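Side-chain contacts in possible prolidase (Bifidobacterium longum NCC2705, PDB 2P9B), which probably hydrolyses carbon-nitrogen bonds other than peptide bonds, as an amidohydrolase-family member, although named a possible prolidase: residues A374-A378 with T379-A383; E141-T144 with L145-Q148; S394-V397 with G398-A401; P435-A439 with D440-L444. All blocks are in the same frame, centred on the assembly; numbering follows the deposited sequence.

Interaction 1. Residues A374-A378 with T379-A383; sequences ALHAA and TAVNA
His376 lies against Ala380 and Val381 one turn further along the same helix. Its imidazole meets the two side chains obliquely. Both methyls approach from the same side of the ring, at different ends of it. Val381 CG2 comes 3.5 Å from His376 CD2, and Ala380 CB is 3.6 Å from His376 CE1. The side chains of His376 and Val381 cross at about a right angle. Val381 CG1 lies anti to the backbone N (chi1 -176°), which leaves CG2 as the branch turned to the ring.

The helix has a wider pi-type turn at 379-381, which probably helps bring Val381, five residues on, to the ring. There Val381 N bonds His376 O over 3.0 Å, and the bond is nearly straight at 173°. Asn382 N makes a second, weaker i to i-5 bond to Ala377 O. Thr379 N makes weak bonds to Leu375 O and His376 O. Its hydroxyl adds a bond to the first of these carbonyls: Thr379 OG1 donates to Leu375 O over 2.8 Å. The chi1 of 56° sets OG1 between the backbone N and the carbonyl carbon, from where it reaches back one turn.

His376 ND1 is hydrogen-bonded to Gly24 O, which holds the ring from outside the helix. This ties His376 to the N-terminal part of the chain. Leu375 and Ala378 pack on Leu360 of helix 356-367. Leu375, Ala378, Thr379 and Asn382 also touch strand 68-78, so helix 371-385 packs on both that strand and helix 356-367.

Interaction 2. Residues E141-T144 with L145-Q148; sequences EVVT and LRDQ
Helix 141-150 is the helix of a beta-alpha-beta unit between strands 129-134 and 158-160, and the contact runs along its first two turns. Val143 lies beside Arg146 and Asp147, three and four residues on, all pointing the same way. Val143 CG1 sits over one face of the Arg146 guanidinium, 3.5 Å from Arg146 NH2. The same methyl is 3.9 Å from Asp147 OD2.

Arg146 bends at chi3 (72°), which brings its head beside Val143 and Asp147. It grips Asp147 side-on through NE and NH2, both on the single atom OD1. Arg146 NH2 to Asp147 OD1 is 3.0 Å, and Arg146 NE to Asp147 OD1 is 3.1 Å. OD1 lies in the guanidinium plane. Both nitrogens meet it from the same face of the carboxylate, so the two flat groups are not coplanar. The salt bridge, with the bonds of Arg146 NH1 to Asn200 OD1 and Gly198 O, probably fixes the rotation of the guanidinium.

Regular i to i-4 bonds run along the backbone, the shortest from Arg146 N to Val142 O at 2.8 Å. Gln148 CG rests 3.2 Å from Thr144 O on the exposed side.

Val142, Leu145 and Arg146 pack on Ile159 of strand 158-160, while Glu141 and Leu145 touch helix 113-126.

Interaction 3. Residues S394-V397 with G398-A401; sequences SLEV and GKSA
A type II beta turn from Glu396 to Lys399 makes up the tip of the loop between helix 371-385 and strand 403-406. It is closed by Lys399 N bonding to Glu396 O over 3.1 Å, at an angle of 160°. Gly398 takes the third position with a phi of 101°. A CB there would jam against Val397 O.

The side chains meet on one flank of the turn. The aliphatic part of Lys399 runs past Ser394, and Ser394 OG comes 3.1 Å from Lys399 CE and 3.3 Å from Lys399 CD. Ser394 OG donates to Glu396 OE1 over 2.7 Å, and OE1 accepts through its anti lone pair. The serine chi1 of 64° puts the hydroxyl between the backbone N and the carbonyl carbon, where it bonds to Glu396 OE1 and lies against the Lys399 methylenes. Glu396 and Lys399 lie side by side and point the same way. Glu396 OE1 is 3.7 Å from Lys399 CE, but the ammonium is further off. Lys399 bends at its last torsion, and NZ bonds to Asp389 O and, weakly, to Ala390 O. The carboxylate and ammonium are therefore near without forming a salt bridge, although some electrostatic attraction probably remains.

Water 1 bridges the two arms of the loop, donating to Ser394 O and to Ser400 O, each over 2.8 Å. Further bonds tie Gly398 and Lys399 to Ile44 of strand 44-49. With Leu395 at the centre of an inverse gamma turn, the loop combines two tight turns, and the second carries glycine at the third position, as is common in type II turns.

Interaction 4. Residues P435-A439 with D440-L444; sequences PKRFA and DIDAL
The backbone passes from an extended run into helix 439-449, with Phe438 at the N-cap position. Phe438 O accepts from Asp442 N over 2.9 Å. That bond is nearly straight, at 172°, with the donor close to the carbonyl axis. Ala443 N follows with a bond to Ala439 O over 2.8 Å.

At the cap, Phe438 CB is the part that packs. It meets Ile441 CD1 at 3.9 Å, an apolar contact three residues along, and Asp440 OD1 at 3.6 Å. The isoleucine methyl lies oblique to the phenyl ring. Asp440 has its carboxylate between the backbone N and the carbonyl carbon (chi1 66°), which turns OD1 back toward Phe438.

This is the N-terminal end of the last helix of the model, and Asp442 lies in its first turn. A carboxylate here would probably be stabilised by the helix dipole. Asp442 OD2 touches Arg437 CB at 3.3 Å, and the two side chains cross at about a right angle. Their charged ends do not meet directly: Arg437 NH1 is 5.2 Å from Asp442 OD2. Water 2 links them, accepting from Arg437 NH1 and donating weakly to Asp442 OD2. Pro435 CG lies over one face of the Arg437 guanidinium, toward its rim. Arg437 NH2 bonds to Glu418 O, while the hydroxyl of Tyr354 is shared by Asp442 OD1 and Phe438 N.

The four contacts are separate, and none touches another. Interactions 1 and 3 are the nearest pair, with centres 14 Å apart and nearest atoms about 6 Å apart; helix 371-385 and the 394-401 loop follow each other in the chain. Interactions 3 and 4 lie farthest apart, 33 Å between centres. Interactions 2 and 4 have centres 28 Å apart, yet both flank helix 113-126: Leu145 packs on it, and so does Pro435. Strand 68-78, which interaction 1 packs against, also carries His77. With His79 and Asp345 this residue may form a metal site of the kind found in amidohydrolases; it appears empty in this model.

Interaction 1. Residues A374-A378 with T379-A383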
ATOM      1  N   ALA A 374      13.144  -3.462  -3.135  1.00 13.26           N
ATOM      2  CA  ALA A 374      11.963  -2.628  -3.327  1.00 11.82           C
ATOM      3  C   ALA A 374      10.816  -3.474  -3.874  1.00 12.28           C
ATOM      4  O   ALA A 374       9.666  -3.322  -3.457  1.00 11.80           O
ATOM      5  CB  ALA A 374      12.276  -1.481  -4.278  1.00 11.63           C
ATOM      6  N   LEU A 375      11.123  -4.357  -4.820  1.00 12.08           N
ATOM      7  CA  LEU A 375      10.100  -5.230  -5.392  1.00 11.53           C
ATOM      8  C   LEU A 375       9.579  -6.186  -4.316  1.00 11.80           C
ATOM      9  O   LEU A 375       8.397  -6.539  -4.286  1.00 11.60           O
ATOM     10  CB  LEU A 375      10.680  -6.017  -6.571  1.00 10.07           C
ATOM     11  CG  LEU A 375      10.926  -5.175  -7.822  1.00 11.78           C
ATOM     12  CD1 LEU A 375      11.831  -5.923  -8.782  1.00 12.26           C
ATOM     13  CD2 LEU A 375       9.579  -4.840  -8.479  1.00 12.41           C
ATOM     14  N   HIS A 376      10.477  -6.591  -3.423  1.00 11.91           N
ATOM     15  CA  HIS A 376      10.131  -7.494  -2.330  1.00 11.84           C
ATOM     16  C   HIS A 376       9.221  -6.784  -1.321  1.00 11.45           C
ATOM     17  O   HIS A 376       8.290  -7.385  -0.774  1.00 12.07           O
ATOM     18  CB  HIS A 376      11.423  -7.971  -1.652  1.00 13.30           C
ATOM     19  CG  HIS A 376      11.205  -8.910  -0.509  1.00 14.43           C
ATOM     20  ND1 HIS A 376      10.583 -10.131  -0.656  1.00 15.19           N
ATOM     21  CD2 HIS A 376      11.571  -8.828   0.792  1.00 14.28           C
ATOM     22  CE1 HIS A 376      10.577 -10.762   0.505  1.00 16.53           C
ATOM     23  NE2 HIS A 376      11.171  -9.993   1.402  1.00 16.40           N
ATOM     24  N   ALA A 377       9.486  -5.501  -1.098  1.00 10.34           N
ATOM     25  CA  ALA A 377       8.708  -4.694  -0.164  1.00 10.48           C
ATOM     26  C   ALA A 377       7.296  -4.459  -0.697  1.00 10.72           C
ATOM     27  O   ALA A 377       6.329  -4.485   0.055  1.00 11.57           O
ATOM     28  CB  ALA A 377       9.407  -3.354   0.069  1.00 11.54           C
ATOM     29  N   ALA A 378       7.191  -4.255  -2.006  1.00 10.68           N
ATOM     30  CA  ALA A 378       5.902  -3.989  -2.635  1.00 10.51           C
ATOM     31  C   ALA A 378       5.016  -5.219  -2.758  1.00 11.49           C
ATOM     32  O   ALA A 378       3.814  -5.093  -2.998  1.00 11.88           O
ATOM     33  CB  ALA A 378       6.114  -3.381  -4.018  1.00 10.52           C
ATOM     34  N   THR A 379       5.599  -6.404  -2.604  1.00 10.36           N
ATOM     35  CA  THR A 379       4.826  -7.632  -2.752  1.00 10.35           C
ATOM     36  C   THR A 379       4.757  -8.490  -1.492  1.00 10.66           C
ATOM     37  O   THR A 379       3.799  -8.411  -0.729  1.00 11.26           O
ATOM     38  CB  THR A 379       5.386  -8.483  -3.930  1.00 11.61           C
ATOM     39  OG1 THR A 379       6.782  -8.738  -3.720  1.00 12.84           O
ATOM     40  CG2 THR A 379       5.222  -7.742  -5.247  1.00 12.26           C
ATOM     41  N   ALA A 380       5.783  -9.303  -1.277  1.00 12.14           N
ATOM     42  CA  ALA A 380       5.823 -10.190  -0.123  1.00 12.50           C
ATOM     43  C   ALA A 380       5.729  -9.469   1.220  1.00 11.82           C
ATOM     44  O   ALA A 380       4.923  -9.848   2.068  1.00 12.88           O
ATOM     45  CB  ALA A 380       7.090 -11.038  -0.171  1.00 13.56           C
ATOM     46  N   VAL A 381       6.547  -8.435   1.423  1.00 11.46           N
ATOM     47  CA  VAL A 381       6.515  -7.725   2.697  1.00 10.62           C
ATOM     48  C   VAL A 381       5.172  -7.030   2.915  1.00 11.13           C
ATOM     49  O   VAL A 381       4.584  -7.160   3.985  1.00 10.68           O
ATOM     50  CB  VAL A 381       7.663  -6.687   2.825  1.00  9.72           C
ATOM     51  CG1 VAL A 381       7.621  -6.048   4.207  1.00 10.45           C
ATOM     52  CG2 VAL A 381       9.016  -7.362   2.595  1.00 11.78           C
ATOM     53  N   ASN A 382       4.685  -6.306   1.909  1.00 10.66           N
ATOM     54  CA  ASN A 382       3.386  -5.630   2.010  1.00 10.71           C
ATOM     55  C   ASN A 382       2.297  -6.657   2.354  1.00 11.14           C
ATOM     56  O   ASN A 382       1.416  -6.387   3.167  1.00 11.47           O
ATOM     57  CB  ASN A 382       3.021  -4.942   0.678  1.00 11.19           C
ATOM     58  CG  ASN A 382       3.257  -3.423   0.689  1.00 10.58           C
ATOM     59  OD1 ASN A 382       3.041  -2.745  -0.330  1.00 13.42           O
ATOM     60  ND2 ASN A 382       3.684  -2.887   1.822  1.00  9.54           N
ATOM     61  N   ALA A 383       2.359  -7.833   1.729  1.00 10.41           N
ATOM     62  CA  ALA A 383       1.369  -8.876   1.981  1.00  9.59           C
ATOM     63  C   ALA A 383       1.388  -9.286   3.449  1.00 10.38           C
ATOM     64  O   ALA A 383       0.337  -9.412   4.075  1.00 12.01           O
ATOM     65  CB  ALA A 383       1.633 -10.091   1.086  1.00 10.36           C
TER

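Interaction 2. Residues E141-T144 with L145-Q148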
ATOM      1  N   GLU A 141     -18.397   3.674   2.033  1.00 14.14           N
ATOM      2  CA  GLU A 141     -18.509   3.368   0.611  1.00 14.51           C
ATOM      3  C   GLU A 141     -17.449   2.382   0.128  1.00 12.82           C
ATOM      4  O   GLU A 141     -17.672   1.653  -0.842  1.00 13.32           O
ATOM      5  CB  GLU A 141     -18.432   4.657  -0.225  1.00 15.53           C
ATOM      6  CG  GLU A 141     -17.082   5.389  -0.228  1.00 16.12           C
ATOM      7  CD  GLU A 141     -16.765   6.104   1.079  1.00 18.40           C
ATOM      8  OE1 GLU A 141     -17.686   6.306   1.898  1.00 19.74           O
ATOM      9  OE2 GLU A 141     -15.593   6.481   1.281  1.00 19.37           O
ATOM     10  N   VAL A 142     -16.289   2.365   0.780  1.00 12.53           N
ATOM     11  CA  VAL A 142     -15.243   1.430   0.371  1.00 11.58           C
ATOM     12  C   VAL A 142     -15.585   0.048   0.918  1.00 11.97           C
ATOM     13  O   VAL A 142     -15.298  -0.966   0.286  1.00 12.77           O
ATOM     14  CB  VAL A 142     -13.843   1.868   0.864  1.00 12.23           C
ATOM     15  CG1 VAL A 142     -12.775   0.929   0.307  1.00 11.78           C
ATOM     16  CG2 VAL A 142     -13.559   3.289   0.393  1.00 12.46           C
ATOM     17  N   VAL A 143     -16.209   0.003   2.090  1.00 12.94           N
ATOM     18  CA  VAL A 143     -16.608  -1.278   2.653  1.00 12.35           C
ATOM     19  C   VAL A 143     -17.582  -1.905   1.657  1.00 12.68           C
ATOM     20  O   VAL A 143     -17.496  -3.084   1.335  1.00 13.08           O
ATOM     21  CB  VAL A 143     -17.316  -1.106   4.015  1.00 12.56           C
ATOM     22  CG1 VAL A 143     -17.956  -2.423   4.446  1.00 13.24           C
ATOM     23  CG2 VAL A 143     -16.309  -0.659   5.063  1.00 12.13           C
ATOM     24  N   THR A 144     -18.504  -1.091   1.163  1.00 13.82           N
ATOM     25  CA  THR A 144     -19.485  -1.557   0.200  1.00 13.67           C
ATOM     26  C   THR A 144     -18.811  -2.103  -1.053  1.00 13.91           C
ATOM     27  O   THR A 144     -19.140  -3.198  -1.511  1.00 14.86           O
ATOM     28  CB  THR A 144     -20.439  -0.418  -0.177  1.00 15.33           C
ATOM     29  OG1 THR A 144     -21.143  -0.000   0.997  1.00 17.12           O
ATOM     30  CG2 THR A 144     -21.432  -0.870  -1.231  1.00 17.37           C
ATOM     31  N   LEU A 145     -17.869  -1.338  -1.597  1.00 13.31           N
ATOM     32  CA  LEU A 145     -17.140  -1.739  -2.800  1.00 12.01           C
ATOM     33  C   LEU A 145     -16.364  -3.035  -2.562  1.00 12.02           C
ATOM     34  O   LEU A 145     -16.396  -3.955  -3.380  1.00 12.91           O
ATOM     35  CB  LEU A 145     -16.177  -0.625  -3.227  1.00 12.32           C
ATOM     36  CG  LEU A 145     -15.280  -0.923  -4.435  1.00 12.12           C
ATOM     37  CD1 LEU A 145     -16.137  -1.163  -5.664  1.00 13.92           C
ATOM     38  CD2 LEU A 145     -14.326   0.248  -4.667  1.00 12.70           C
ATOM     39  N   ARG A 146     -15.666  -3.102  -1.433  1.00 11.41           N
ATOM     40  CA  ARG A 146     -14.903  -4.292  -1.084  1.00 11.57           C
ATOM     41  C   ARG A 146     -15.808  -5.522  -1.064  1.00 12.05           C
ATOM     42  O   ARG A 146     -15.450  -6.579  -1.584  1.00 13.66           O
ATOM     43  CB  ARG A 146     -14.265  -4.124   0.297  1.00 11.72           C
ATOM     44  CG  ARG A 146     -13.539  -5.361   0.808  1.00 11.47           C
ATOM     45  CD  ARG A 146     -13.409  -5.306   2.322  1.00 13.46           C
ATOM     46  NE  ARG A 146     -14.704  -5.538   2.968  1.00 12.12           N
ATOM     47  CZ  ARG A 146     -15.010  -5.160   4.205  1.00 12.32           C
ATOM     48  NH1 ARG A 146     -14.120  -4.513   4.952  1.00 12.21           N
ATOM     49  NH2 ARG A 146     -16.204  -5.445   4.704  1.00 12.86           N
ATOM     50  N   ASP A 147     -16.983  -5.382  -0.456  1.00 12.81           N
ATOM     51  CA  ASP A 147     -17.910  -6.501  -0.373  1.00 14.60           C
ATOM     52  C   ASP A 147     -18.407  -6.957  -1.744  1.00 14.66           C
ATOM     53  O   ASP A 147     -18.604  -8.153  -1.965  1.00 16.48           O
ATOM     54  CB  ASP A 147     -19.099  -6.157   0.536  1.00 15.77           C
ATOM     55  CG  ASP A 147     -18.710  -6.080   2.007  1.00 18.04           C
ATOM     56  OD1 ASP A 147     -17.614  -6.566   2.359  1.00 18.26           O
ATOM     57  OD2 ASP A 147     -19.506  -5.548   2.814  1.00 18.91           O
ATOM     58  N   GLN A 148     -18.599  -6.018  -2.666  1.00 16.44           N
ATOM     59  CA  GLN A 148     -19.065  -6.376  -4.002  1.00 17.11           C
ATOM     60  C   GLN A 148     -17.965  -7.122  -4.751  1.00 16.74           C
ATOM     61  O   GLN A 148     -18.229  -8.092  -5.459  1.00 17.75           O
ATOM     62  CB  GLN A 148     -19.485  -5.129  -4.778  1.00 19.73           C
ATOM     63  CG  GLN A 148     -20.607  -4.355  -4.106  1.00 23.70           C
ATOM     64  CD  GLN A 148     -20.936  -3.066  -4.823  1.00 27.88           C
ATOM     65  OE1 GLN A 148     -20.047  -2.289  -5.162  1.00 28.53           O
ATOM     66  NE2 GLN A 148     -22.221  -2.826  -5.048  1.00 31.86           N
TER

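Interaction 3. Residues S394-V397 with G398-A401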
ATOM      1  N   SER A 394       2.928 -13.514  -3.552  1.00 13.06           N
ATOM      2  CA  SER A 394       3.966 -14.319  -4.181  1.00 13.01           C
ATOM      3  C   SER A 394       3.315 -15.299  -5.142  1.00 13.16           C
ATOM      4  O   SER A 394       2.155 -15.679  -4.972  1.00 14.36           O
ATOM      5  CB  SER A 394       4.782 -15.078  -3.127  1.00 13.84           C
ATOM      6  OG  SER A 394       3.983 -16.012  -2.425  1.00 17.34           O
ATOM      7  N   LEU A 395       4.064 -15.701  -6.160  1.00 14.03           N
ATOM      8  CA  LEU A 395       3.548 -16.628  -7.147  1.00 16.19           C
ATOM      9  C   LEU A 395       3.843 -18.051  -6.723  1.00 17.52           C
ATOM     10  O   LEU A 395       4.765 -18.688  -7.229  1.00 19.37           O
ATOM     11  CB  LEU A 395       4.178 -16.340  -8.505  1.00 16.00           C
ATOM     12  CG  LEU A 395       3.974 -14.903  -8.983  1.00 16.87           C
ATOM     13  CD1 LEU A 395       4.634 -14.722 -10.340  1.00 16.44           C
ATOM     14  CD2 LEU A 395       2.492 -14.597  -9.060  1.00 17.70           C
ATOM     15  N   GLU A 396       3.048 -18.537  -5.778  1.00 18.60           N
ATOM     16  CA  GLU A 396       3.200 -19.884  -5.260  1.00 20.32           C
ATOM     17  C   GLU A 396       1.881 -20.633  -5.318  1.00 19.12           C
ATOM     18  O   GLU A 396       0.813 -20.045  -5.159  1.00 18.24           O
ATOM     19  CB  GLU A 396       3.697 -19.829  -3.820  1.00 22.81           C
ATOM     20  CG  GLU A 396       5.107 -19.295  -3.689  1.00 27.52           C
ATOM     21  CD  GLU A 396       5.559 -19.216  -2.251  1.00 30.35           C
ATOM     22  OE1 GLU A 396       5.118 -18.295  -1.536  1.00 30.67           O
ATOM     23  OE2 GLU A 396       6.351 -20.086  -1.833  1.00 33.08           O
ATOM     24  N   VAL A 397       1.971 -21.940  -5.542  1.00 18.46           N
ATOM     25  CA  VAL A 397       0.799 -22.805  -5.631  1.00 18.00           C
ATOM     26  C   VAL A 397      -0.099 -22.642  -4.412  1.00 16.79           C
ATOM     27  O   VAL A 397       0.377 -22.646  -3.277  1.00 18.15           O
ATOM     28  CB  VAL A 397       1.225 -24.289  -5.755  1.00 17.50           C
ATOM     29  CG1 VAL A 397       0.000 -25.195  -5.765  1.00 19.18           C
ATOM     30  CG2 VAL A 397       2.031 -24.483  -7.030  1.00 20.17           C
ATOM     31  N   GLY A 398      -1.395 -22.486  -4.660  1.00 15.93           N
ATOM     32  CA  GLY A 398      -2.348 -22.334  -3.575  1.00 16.00           C
ATOM     33  C   GLY A 398      -2.767 -20.898  -3.326  1.00 15.31           C
ATOM     34  O   GLY A 398      -3.849 -20.638  -2.794  1.00 16.77           O
ATOM     35  N   LYS A 399      -1.909 -19.959  -3.709  1.00 14.22           N
ATOM     36  CA  LYS A 399      -2.213 -18.549  -3.510  1.00 13.11           C
ATOM     37  C   LYS A 399      -3.053 -17.969  -4.638  1.00 12.85           C
ATOM     38  O   LYS A 399      -3.138 -18.535  -5.727  1.00 14.36           O
ATOM     39  CB  LYS A 399      -0.927 -17.738  -3.362  1.00 13.83           C
ATOM     40  CG  LYS A 399      -0.151 -18.024  -2.088  1.00 17.03           C
ATOM     41  CD  LYS A 399       0.833 -16.902  -1.797  1.00 20.64           C
ATOM     42  CE  LYS A 399       1.742 -17.242  -0.627  1.00 24.58           C
ATOM     43  NZ  LYS A 399       0.979 -17.650   0.578  1.00 28.46           N
ATOM     44  N   SER A 400      -3.681 -16.832  -4.352  1.00 11.74           N
ATOM     45  CA  SER A 400      -4.530 -16.139  -5.319  1.00 11.67           C
ATOM     46  C   SER A 400      -3.723 -15.783  -6.561  1.00 11.36           C
ATOM     47  O   SER A 400      -2.575 -15.359  -6.465  1.00 12.75           O
ATOM     48  CB  SER A 400      -5.091 -14.863  -4.680  1.00 11.70           C
ATOM     49  OG  SER A 400      -6.126 -14.297  -5.465  1.00 14.00           O
ATOM     50  N   ALA A 401      -4.326 -15.947  -7.730  1.00 10.62           N
ATOM     51  CA  ALA A 401      -3.631 -15.632  -8.968  1.00 11.12           C
ATOM     52  C   ALA A 401      -3.604 -14.125  -9.231  1.00 11.68           C
ATOM     53  O   ALA A 401      -4.288 -13.630 -10.123  1.00 12.32           O
ATOM     54  CB  ALA A 401      -4.282 -16.368 -10.141  1.00 11.75           C
TER
HETATM   55  O   HOH W   1      -0.394 -14.435  -4.999  1.00 12.18           O

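Interaction 4. Residues P435-A439 with D440-L444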
ATOM      1  N   PRO A 435      -4.166   2.470 -17.031  1.00 23.10           N
ATOM      2  CA  PRO A 435      -4.797   3.661 -16.465  1.00 23.05           C
ATOM      3  C   PRO A 435      -4.714   4.905 -17.343  1.00 22.81           C
ATOM      4  O   PRO A 435      -3.803   5.055 -18.156  1.00 21.32           O
ATOM      5  CB  PRO A 435      -4.048   3.840 -15.150  1.00 22.10           C
ATOM      6  CG  PRO A 435      -2.665   3.424 -15.524  1.00 22.87           C
ATOM      7  CD  PRO A 435      -2.907   2.159 -16.332  1.00 22.14           C
ATOM      8  N   LYS A 436      -5.684   5.793 -17.177  1.00 25.26           N
ATOM      9  CA  LYS A 436      -5.684   7.041 -17.919  1.00 27.26           C
ATOM     10  C   LYS A 436      -4.699   7.914 -17.149  1.00 27.05           C
ATOM     11  O   LYS A 436      -4.866   8.133 -15.951  1.00 27.67           O
ATOM     12  CB  LYS A 436      -7.080   7.668 -17.900  1.00 29.57           C
ATOM     13  CG  LYS A 436      -7.189   8.963 -18.683  1.00 33.70           C
ATOM     14  CD  LYS A 436      -8.612   9.499 -18.666  1.00 37.23           C
ATOM     15  CE  LYS A 436      -9.587   8.530 -19.326  1.00 39.41           C
ATOM     16  NZ  LYS A 436      -9.232   8.248 -20.747  1.00 40.06           N
ATOM     17  N   ARG A 437      -3.665   8.398 -17.825  1.00 27.34           N
ATOM     18  CA  ARG A 437      -2.663   9.219 -17.160  1.00 27.68           C
ATOM     19  C   ARG A 437      -2.854  10.707 -17.416  1.00 29.08           C
ATOM     20  O   ARG A 437      -3.533  11.104 -18.363  1.00 29.39           O
ATOM     21  CB  ARG A 437      -1.270   8.781 -17.614  1.00 27.03           C
ATOM     22  CG  ARG A 437      -1.002   7.313 -17.347  1.00 26.14           C
ATOM     23  CD  ARG A 437       0.150   6.792 -18.183  1.00 26.17           C
ATOM     24  NE  ARG A 437       0.207   5.334 -18.154  1.00 25.02           N
ATOM     25  CZ  ARG A 437       0.611   4.613 -17.112  1.00 24.21           C
ATOM     26  NH1 ARG A 437       1.009   5.210 -15.994  1.00 22.26           N
ATOM     27  NH2 ARG A 437       0.606   3.293 -17.188  1.00 22.34           N
ATOM     28  N   PHE A 438      -2.271  11.527 -16.548  1.00 29.31           N
ATOM     29  CA  PHE A 438      -2.357  12.975 -16.680  1.00 31.06           C
ATOM     30  C   PHE A 438      -0.969  13.483 -17.037  1.00 30.26           C
ATOM     31  O   PHE A 438      -0.114  13.651 -16.171  1.00 29.45           O
ATOM     32  CB  PHE A 438      -2.841  13.596 -15.369  1.00 33.36           C
ATOM     33  CG  PHE A 438      -4.240  13.193 -14.998  1.00 37.00           C
ATOM     34  CD1 PHE A 438      -5.325  13.606 -15.769  1.00 38.89           C
ATOM     35  CD2 PHE A 438      -4.476  12.375 -13.897  1.00 38.28           C
ATOM     36  CE1 PHE A 438      -6.624  13.210 -15.451  1.00 40.49           C
ATOM     37  CE2 PHE A 438      -5.771  11.971 -13.569  1.00 39.82           C
ATOM     38  CZ  PHE A 438      -6.846  12.390 -14.347  1.00 40.58           C
ATOM     39  N   ALA A 439      -0.755  13.708 -18.329  1.00 30.36           N
ATOM     40  CA  ALA A 439       0.528  14.169 -18.845  1.00 30.49           C
ATOM     41  C   ALA A 439       1.147  15.339 -18.083  1.00 29.71           C
ATOM     42  O   ALA A 439       2.344  15.329 -17.797  1.00 28.73           O
ATOM     43  CB  ALA A 439       0.386  14.529 -20.321  1.00 30.85           C
ATOM     44  N   ASP A 440       0.339  16.343 -17.756  1.00 30.41           N
ATOM     45  CA  ASP A 440       0.838  17.518 -17.045  1.00 30.70           C
ATOM     46  C   ASP A 440       1.432  17.168 -15.683  1.00 29.28           C
ATOM     47  O   ASP A 440       2.545  17.577 -15.360  1.00 28.44           O
ATOM     48  CB  ASP A 440      -0.282  18.556 -16.880  1.00 33.80           C
ATOM     49  CG  ASP A 440      -1.409  18.074 -15.984  1.00 37.13           C
ATOM     50  OD1 ASP A 440      -1.929  16.963 -16.215  1.00 38.10           O
ATOM     51  OD2 ASP A 440      -1.781  18.813 -15.047  1.00 39.77           O
ATOM     52  N   ILE A 441       0.686  16.408 -14.891  1.00 27.82           N
ATOM     53  CA  ILE A 441       1.147  16.007 -13.571  1.00 26.89           C
ATOM     54  C   ILE A 441       2.327  15.048 -13.688  1.00 25.60           C
ATOM     55  O   ILE A 441       3.314  15.176 -12.965  1.00 23.44           O
ATOM     56  CB  ILE A 441       0.016  15.327 -12.776  1.00 28.24           C
ATOM     57  CG1 ILE A 441      -1.169  16.289 -12.655  1.00 29.95           C
ATOM     58  CG2 ILE A 441       0.522  14.913 -11.400  1.00 28.92           C
ATOM     59  CD1 ILE A 441      -2.416  15.671 -12.055  1.00 31.77           C
ATOM     60  N   ASP A 442       2.227  14.086 -14.601  1.00 24.43           N
ATOM     61  CA  ASP A 442       3.306  13.125 -14.783  1.00 24.96           C
ATOM     62  C   ASP A 442       4.593  13.831 -15.212  1.00 24.87           C
ATOM     63  O   ASP A 442       5.682  13.465 -14.775  1.00 24.04           O
ATOM     64  CB  ASP A 442       2.928  12.058 -15.823  1.00 24.16           C
ATOM     65  CG  ASP A 442       1.793  11.144 -15.360  1.00 25.17           C
ATOM     66  OD1 ASP A 442       1.454  11.138 -14.155  1.00 23.46           O
ATOM     67  OD2 ASP A 442       1.246  10.410 -16.216  1.00 23.84           O
ATOM     68  N   ALA A 443       4.465  14.846 -16.065  1.00 25.59           N
ATOM     69  CA  ALA A 443       5.629  15.593 -16.540  1.00 25.79           C
ATOM     70  C   ALA A 443       6.311  16.325 -15.383  1.00 25.66           C
ATOM     71  O   ALA A 443       7.536  16.318 -15.263  1.00 25.62           O
ATOM     72  CB  ALA A 443       5.209  16.592 -17.614  1.00 26.50           C
ATOM     73  N   LEU A 444       5.503  16.958 -14.539  1.00 25.63           N
ATOM     74  CA  LEU A 444       6.010  17.693 -13.387  1.00 25.13           C
ATOM     75  C   LEU A 444       6.736  16.771 -12.418  1.00 24.18           C
ATOM     76  O   LEU A 444       7.801  17.110 -11.902  1.00 24.25           O
ATOM     77  CB  LEU A 444       4.861  18.384 -12.649  1.00 26.41           C
ATOM     78  CG  LEU A 444       4.219  19.613 -13.287  1.00 27.44           C
ATOM     79  CD1 LEU A 444       3.003  20.031 -12.473  1.00 27.36           C
ATOM     80  CD2 LEU A 444       5.238  20.739 -13.354  1.00 27.93           C
TER
HETATM   81  O   HOH W   2       2.394   7.716 -15.670  1.00 24.83           O